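Local coordinates for protein rhamnosidase B (Bacillus sp., PDB 2OKX) that hydrolyses alpha-L-rhamnosidic bonds, releasing terminal non-reducing L-rhamnose from glycosides, as a family 78 glycoside hydrolase, at residues 64-72 with 599-609. Residues are numbered along the deposited sequence; the frame is centred on the assembly and turned at random.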
ATOM      1  N   VAL A  64       6.748 -13.469   4.141  1.00 21.37           N
ATOM      2  CA  VAL A  64       5.831 -12.418   4.565  1.00 21.70           C
ATOM      3  C   VAL A  64       6.727 -11.290   5.070  1.00 22.63           C
ATOM      4  O   VAL A  64       7.907 -11.519   5.349  1.00 23.22           O
ATOM      5  CB  VAL A  64       4.891 -12.902   5.692  1.00 22.52           C
ATOM      6  CG1 VAL A  64       3.978 -14.009   5.166  1.00 21.51           C
ATOM      7  CG2 VAL A  64       5.696 -13.400   6.881  1.00 21.69           C
ATOM      8  N   ARG A  65       6.195 -10.078   5.179  1.00 21.21           N
ATOM      9  CA  ARG A  65       7.024  -8.968   5.634  1.00 22.70           C
ATOM     10  C   ARG A  65       7.496  -9.198   7.066  1.00 21.58           C
ATOM     11  O   ARG A  65       6.729  -9.649   7.922  1.00 21.53           O
ATOM     12  CB  ARG A  65       6.273  -7.637   5.498  1.00 19.24           C
ATOM     13  CG  ARG A  65       5.062  -7.458   6.398  1.00 23.03           C
ATOM     14  CD  ARG A  65       4.183  -6.329   5.856  1.00 21.93           C
ATOM     15  NE  ARG A  65       3.483  -6.743   4.638  1.00 24.23           N
ATOM     16  CZ  ARG A  65       2.931  -5.910   3.762  1.00 21.06           C
ATOM     17  NH1 ARG A  65       2.999  -4.599   3.957  1.00 18.22           N
ATOM     18  NH2 ARG A  65       2.297  -6.389   2.694  1.00 20.90           N
ATOM     19  N   SER A  66       8.768  -8.896   7.319  1.00 21.86           N
ATOM     20  CA  SER A  66       9.356  -9.106   8.642  1.00 23.53           C
ATOM     21  C   SER A  66      10.309  -8.015   9.110  1.00 23.58           C
ATOM     22  O   SER A  66      10.773  -7.189   8.325  1.00 22.77           O
ATOM     23  CB  SER A  66      10.178 -10.402   8.666  1.00 21.72           C
ATOM     24  OG  SER A  66       9.598 -11.446   7.915  1.00 24.00           O
ATOM     25  N   TRP A  67      10.581  -8.025  10.413  1.00 26.01           N
ATOM     26  CA  TRP A  67      11.584  -7.142  10.996  1.00 26.33           C
ATOM     27  C   TRP A  67      12.751  -8.122  10.848  1.00 26.59           C
ATOM     28  O   TRP A  67      12.621  -9.296  11.209  1.00 25.54           O
ATOM     29  CB  TRP A  67      11.352  -6.896  12.493  1.00 25.54           C
ATOM     30  CG  TRP A  67      10.162  -6.063  12.852  1.00 23.88           C
ATOM     31  CD1 TRP A  67       8.980  -6.504  13.382  1.00 22.37           C
ATOM     32  CD2 TRP A  67      10.054  -4.637  12.763  1.00 24.93           C
ATOM     33  NE1 TRP A  67       8.148  -5.440  13.632  1.00 21.67           N
ATOM     34  CE2 TRP A  67       8.779  -4.283  13.261  1.00 23.16           C
ATOM     35  CE3 TRP A  67      10.910  -3.623  12.310  1.00 24.74           C
ATOM     36  CZ2 TRP A  67       8.340  -2.957  13.322  1.00 24.74           C
ATOM     37  CZ3 TRP A  67      10.473  -2.304  12.370  1.00 25.05           C
ATOM     38  CH2 TRP A  67       9.197  -1.984  12.874  1.00 24.89           C
ATOM     39  N   PRO A  68      13.885  -7.681  10.290  1.00 28.03           N
ATOM     40  CA  PRO A  68      15.009  -8.613  10.140  1.00 28.31           C
ATOM     41  C   PRO A  68      15.361  -9.416  11.399  1.00 29.09           C
ATOM     42  O   PRO A  68      15.843 -10.544  11.298  1.00 29.17           O
ATOM     43  CB  PRO A  68      16.141  -7.700   9.689  1.00 29.31           C
ATOM     44  CG  PRO A  68      15.410  -6.710   8.821  1.00 30.16           C
ATOM     45  CD  PRO A  68      14.181  -6.386   9.654  1.00 26.94           C
ATOM     46  N   LYS A  69      15.110  -8.839  12.571  1.00 30.06           N
ATOM     47  CA  LYS A  69      15.407  -9.499  13.843  1.00 31.97           C
ATOM     48  C   LYS A  69      14.590 -10.784  13.997  1.00 32.36           C
ATOM     49  O   LYS A  69      14.987 -11.708  14.711  1.00 31.09           O
ATOM     50  CB  LYS A  69      15.100  -8.559  15.014  1.00 34.14           C
ATOM     51  CG  LYS A  69      13.610  -8.333  15.239  1.00 38.69           C
ATOM     52  CD  LYS A  69      13.321  -7.411  16.419  1.00 41.16           C
ATOM     53  CE  LYS A  69      13.592  -5.958  16.082  1.00 42.36           C
ATOM     54  NZ  LYS A  69      13.089  -5.049  17.150  1.00 44.09           N
ATOM     55  N   GLU A  70      13.440 -10.831  13.332  1.00 31.19           N
ATOM     56  CA  GLU A  70      12.573 -12.002  13.378  1.00 29.72           C
ATOM     57  C   GLU A  70      12.101 -12.279  11.955  1.00 29.69           C
ATOM     58  O   GLU A  70      10.939 -12.042  11.605  1.00 28.65           O
ATOM     59  CB  GLU A  70      11.389 -11.752  14.316  1.00 31.78           C
ATOM     60  CG  GLU A  70      11.814 -11.374  15.734  1.00 36.75           C
ATOM     61  CD  GLU A  70      10.661 -11.329  16.719  1.00 39.56           C
ATOM     62  OE1 GLU A  70       9.660 -10.636  16.446  1.00 41.28           O
ATOM     63  OE2 GLU A  70      10.762 -11.984  17.778  1.00 43.64           O
ATOM     64  N   GLN A  71      13.037 -12.769  11.147  1.00 27.48           N
ATOM     65  CA  GLN A  71      12.820 -13.095   9.741  1.00 26.60           C
ATOM     66  C   GLN A  71      11.907 -14.312   9.587  1.00 26.42           C
ATOM     67  O   GLN A  71      12.271 -15.426   9.966  1.00 27.74           O
ATOM     68  CB  GLN A  71      14.177 -13.362   9.082  1.00 25.84           C
ATOM     69  CG  GLN A  71      14.156 -13.597   7.581  1.00 25.38           C
ATOM     70  CD  GLN A  71      13.728 -12.376   6.797  1.00 27.04           C
ATOM     71  OE1 GLN A  71      13.990 -11.244   7.198  1.00 27.35           O
ATOM     72  NE2 GLN A  71      13.080 -12.601   5.659  1.00 27.68           N
ATOM     73  N   PHE A  72      10.725 -14.089   9.020  1.00 25.43           N
ATOM     74  CA  PHE A  72       9.740 -15.150   8.814  1.00 24.67           C
ATOM     75  C   PHE A  72      10.107 -16.107   7.680  1.00 25.38           C
ATOM     76  O   PHE A  72      10.511 -15.679   6.596  1.00 26.86           O
ATOM     77  CB  PHE A  72       8.372 -14.528   8.522  1.00 23.78           C
ATOM     78  CG  PHE A  72       7.670 -13.992   9.739  1.00 22.32           C
ATOM     79  CD1 PHE A  72       7.034 -14.851  10.625  1.00 22.05           C
ATOM     80  CD2 PHE A  72       7.628 -12.622   9.988  1.00 23.67           C
ATOM     81  CE1 PHE A  72       6.356 -14.356  11.748  1.00 22.43           C
ATOM     82  CE2 PHE A  72       6.957 -12.117  11.104  1.00 21.63           C
ATOM     83  CZ  PHE A  72       6.317 -12.989  11.984  1.00 21.63           C
ATOM     84  N   ARG A 599      -1.507 -11.617  13.609  1.00 22.83           N
ATOM     85  CA  ARG A 599      -0.190 -11.421  13.006  1.00 22.57           C
ATOM     86  C   ARG A 599       0.137  -9.934  12.957  1.00 22.77           C
ATOM     87  O   ARG A 599       1.237  -9.522  13.306  1.00 24.67           O
ATOM     88  CB  ARG A 599      -0.143 -12.003  11.587  1.00 22.39           C
ATOM     89  CG  ARG A 599       1.072 -11.543  10.778  1.00 22.17           C
ATOM     90  CD  ARG A 599       1.165 -12.213   9.413  1.00 20.62           C
ATOM     91  NE  ARG A 599       2.021 -11.442   8.512  1.00 22.93           N
ATOM     92  CZ  ARG A 599       3.334 -11.286   8.662  1.00 22.87           C
ATOM     93  NH1 ARG A 599       3.962 -11.860   9.683  1.00 21.24           N
ATOM     94  NH2 ARG A 599       4.010 -10.524   7.808  1.00 20.21           N
ATOM     95  N   CYS A 600      -0.827  -9.127  12.529  1.00 21.52           N
ATOM     96  CA  CYS A 600      -0.616  -7.689  12.441  1.00 21.82           C
ATOM     97  C   CYS A 600      -0.421  -7.047  13.807  1.00 22.07           C
ATOM     98  O   CYS A 600       0.472  -6.216  13.982  1.00 21.35           O
ATOM     99  CB  CYS A 600      -1.790  -7.026  11.714  1.00 21.40           C
ATOM    100  SG  CYS A 600      -1.853  -7.445   9.949  1.00 24.90           S
ATOM    101  N   LEU A 601      -1.256  -7.426  14.769  1.00 21.85           N
ATOM    102  CA  LEU A 601      -1.152  -6.871  16.112  1.00 22.33           C
ATOM    103  C   LEU A 601       0.204  -7.207  16.738  1.00 23.47           C
ATOM    104  O   LEU A 601       0.784  -6.389  17.451  1.00 24.34           O
ATOM    105  CB  LEU A 601      -2.282  -7.407  16.996  1.00 23.68           C
ATOM    106  CG  LEU A 601      -3.713  -7.091  16.545  1.00 23.51           C
ATOM    107  CD1 LEU A 601      -4.700  -7.720  17.514  1.00 25.68           C
ATOM    108  CD2 LEU A 601      -3.922  -5.589  16.471  1.00 23.51           C
ATOM    109  N   ASN A 602       0.706  -8.407  16.460  1.00 23.53           N
ATOM    110  CA  ASN A 602       1.990  -8.851  17.001  1.00 24.31           C
ATOM    111  C   ASN A 602       3.197  -8.150  16.374  1.00 25.04           C
ATOM    112  O   ASN A 602       4.260  -8.079  16.989  1.00 23.65           O
ATOM    113  CB  ASN A 602       2.145 -10.369  16.828  1.00 24.56           C
ATOM    114  CG  ASN A 602       1.296 -11.166  17.808  1.00 25.94           C
ATOM    115  OD1 ASN A 602       1.030 -12.350  17.594  1.00 26.58           O
ATOM    116  ND2 ASN A 602       0.880 -10.525  18.893  1.00 25.07           N
ATOM    117  N   LEU A 603       3.041  -7.635  15.158  1.00 24.39           N
ATOM    118  CA  LEU A 603       4.148  -6.959  14.479  1.00 24.83           C
ATOM    119  C   LEU A 603       4.443  -5.559  15.019  1.00 25.40           C
ATOM    120  O   LEU A 603       5.587  -5.095  14.969  1.00 23.11           O
ATOM    121  CB  LEU A 603       3.871  -6.860  12.973  1.00 25.12           C
ATOM    122  CG  LEU A 603       4.057  -8.119  12.119  1.00 25.05           C
ATOM    123  CD1 LEU A 603       3.547  -7.872  10.697  1.00 24.45           C
ATOM    124  CD2 LEU A 603       5.535  -8.498  12.092  1.00 25.84           C
ATOM    125  N   VAL A 604       3.420  -4.893  15.546  1.00 24.77           N
ATOM    126  CA  VAL A 604       3.583  -3.533  16.048  1.00 26.95           C
ATOM    127  C   VAL A 604       4.614  -3.350  17.167  1.00 28.32           C
ATOM    128  O   VAL A 604       5.437  -2.438  17.102  1.00 27.27           O
ATOM    129  CB  VAL A 604       2.223  -2.949  16.502  1.00 26.96           C
ATOM    130  CG1 VAL A 604       2.406  -1.526  17.022  1.00 27.14           C
ATOM    131  CG2 VAL A 604       1.247  -2.954  15.323  1.00 28.48           C
ATOM    132  N   PRO A 605       4.585  -4.205  18.204  1.00 28.91           N
ATOM    133  CA  PRO A 605       5.559  -4.060  19.294  1.00 29.83           C
ATOM    134  C   PRO A 605       7.010  -4.203  18.834  1.00 30.03           C
ATOM    135  O   PRO A 605       7.939  -3.844  19.560  1.00 30.36           O
ATOM    136  CB  PRO A 605       5.151  -5.162  20.270  1.00 30.24           C
ATOM    137  CG  PRO A 605       3.665  -5.245  20.069  1.00 31.22           C
ATOM    138  CD  PRO A 605       3.554  -5.198  18.557  1.00 29.26           C
ATOM    139  N   GLY A 606       7.198  -4.731  17.629  1.00 29.60           N
ATOM    140  CA  GLY A 606       8.537  -4.905  17.097  1.00 27.98           C
ATOM    141  C   GLY A 606       9.232  -3.582  16.819  1.00 27.37           C
ATOM    142  O   GLY A 606      10.440  -3.550  16.588  1.00 28.53           O
ATOM    143  N   SER A 607       8.471  -2.491  16.838  1.00 27.18           N
ATOM    144  CA  SER A 607       9.026  -1.163  16.592  1.00 27.01           C
ATOM    145  C   SER A 607       9.414  -0.475  17.902  1.00 28.26           C
ATOM    146  O   SER A 607       9.793   0.696  17.906  1.00 27.49           O
ATOM    147  CB  SER A 607       8.012  -0.291  15.846  1.00 25.77           C
ATOM    148  OG  SER A 607       6.902   0.016  16.671  1.00 25.72           O
ATOM    149  N   ALA A 608       9.309  -1.206  19.010  1.00 30.27           N
ATOM    150  CA  ALA A 608       9.642  -0.669  20.327  1.00 33.53           C
ATOM    151  C   ALA A 608      11.069  -0.125  20.391  1.00 35.92           C
ATOM    152  O   ALA A 608      11.314   0.896  21.034  1.00 35.65           O
ATOM    153  CB  ALA A 608       9.447  -1.744  21.393  1.00 33.46           C
ATOM    154  N   ASP A 609      12.008  -0.804  19.733  1.00 38.37           N
ATOM    155  CA  ASP A 609      13.398  -0.351  19.732  1.00 41.68           C
ATOM    156  C   ASP A 609      13.521   1.026  19.093  1.00 41.99           C
ATOM    157  O   ASP A 609      14.351   1.835  19.503  1.00 44.30           O
ATOM    158  CB  ASP A 609      14.302  -1.335  18.981  1.00 44.51           C
ATOM    159  CG  ASP A 609      14.492  -2.641  19.724  1.00 47.64           C
ATOM    160  OD1 ASP A 609      14.753  -2.600  20.945  1.00 49.04           O
ATOM    161  OD2 ASP A 609      14.393  -3.710  19.084  1.00 50.94           O
TER
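Here a beta-rich N-terminal domain docks on the six-hairpin glycosidase domain, the (alpha/alpha)6-barrel that in this family carries the active site: the loop leading into strand 70-77, with its type I turn Trp67-Glu70, lies against the end of helix 595-603 and the 3-10 turn after it. Trp67 lies at the middle of the interface, its broad ring giving apolar surface and its one N-H a fixed direction. Trp67 NE1 donates to Leu603 O at 2.9 Å, nearly straight (163°) and on a lone pair of that carbonyl; the same oxygen also accepts from Gly606 N. One ring face lies on the Gly606 peptide, where a side chain would collide with NE1, while Trp67 CH2 meets Ser607 CB at 3.6 Å. A leucine here has no N-H, and would probably leave Leu603 O without its cross-domain donor and the Gly606 peptide less well covered. At the helix side, the extended chain of Arg599 lets Arg599 NH2 donate to Arg65 O at 2.9 Å. Arg599 NH1 stands over one face of Phe72, 3.3 Å from Phe72 CE2, the two planes almost perpendicular (84°) in a cation-pi contact. Asp563 bridges Arg65 and Arg599, probably offsetting their like charges, and Asp194 pairs with Arg599 NH1. At the other end Lys69, bent at chi3 (76°), also donates to Gly606 O. Lys69 NZ forms a salt bridge with Asp609 OD2 at 2.7 Å, on the anti side and somewhat out of the carboxylate plane.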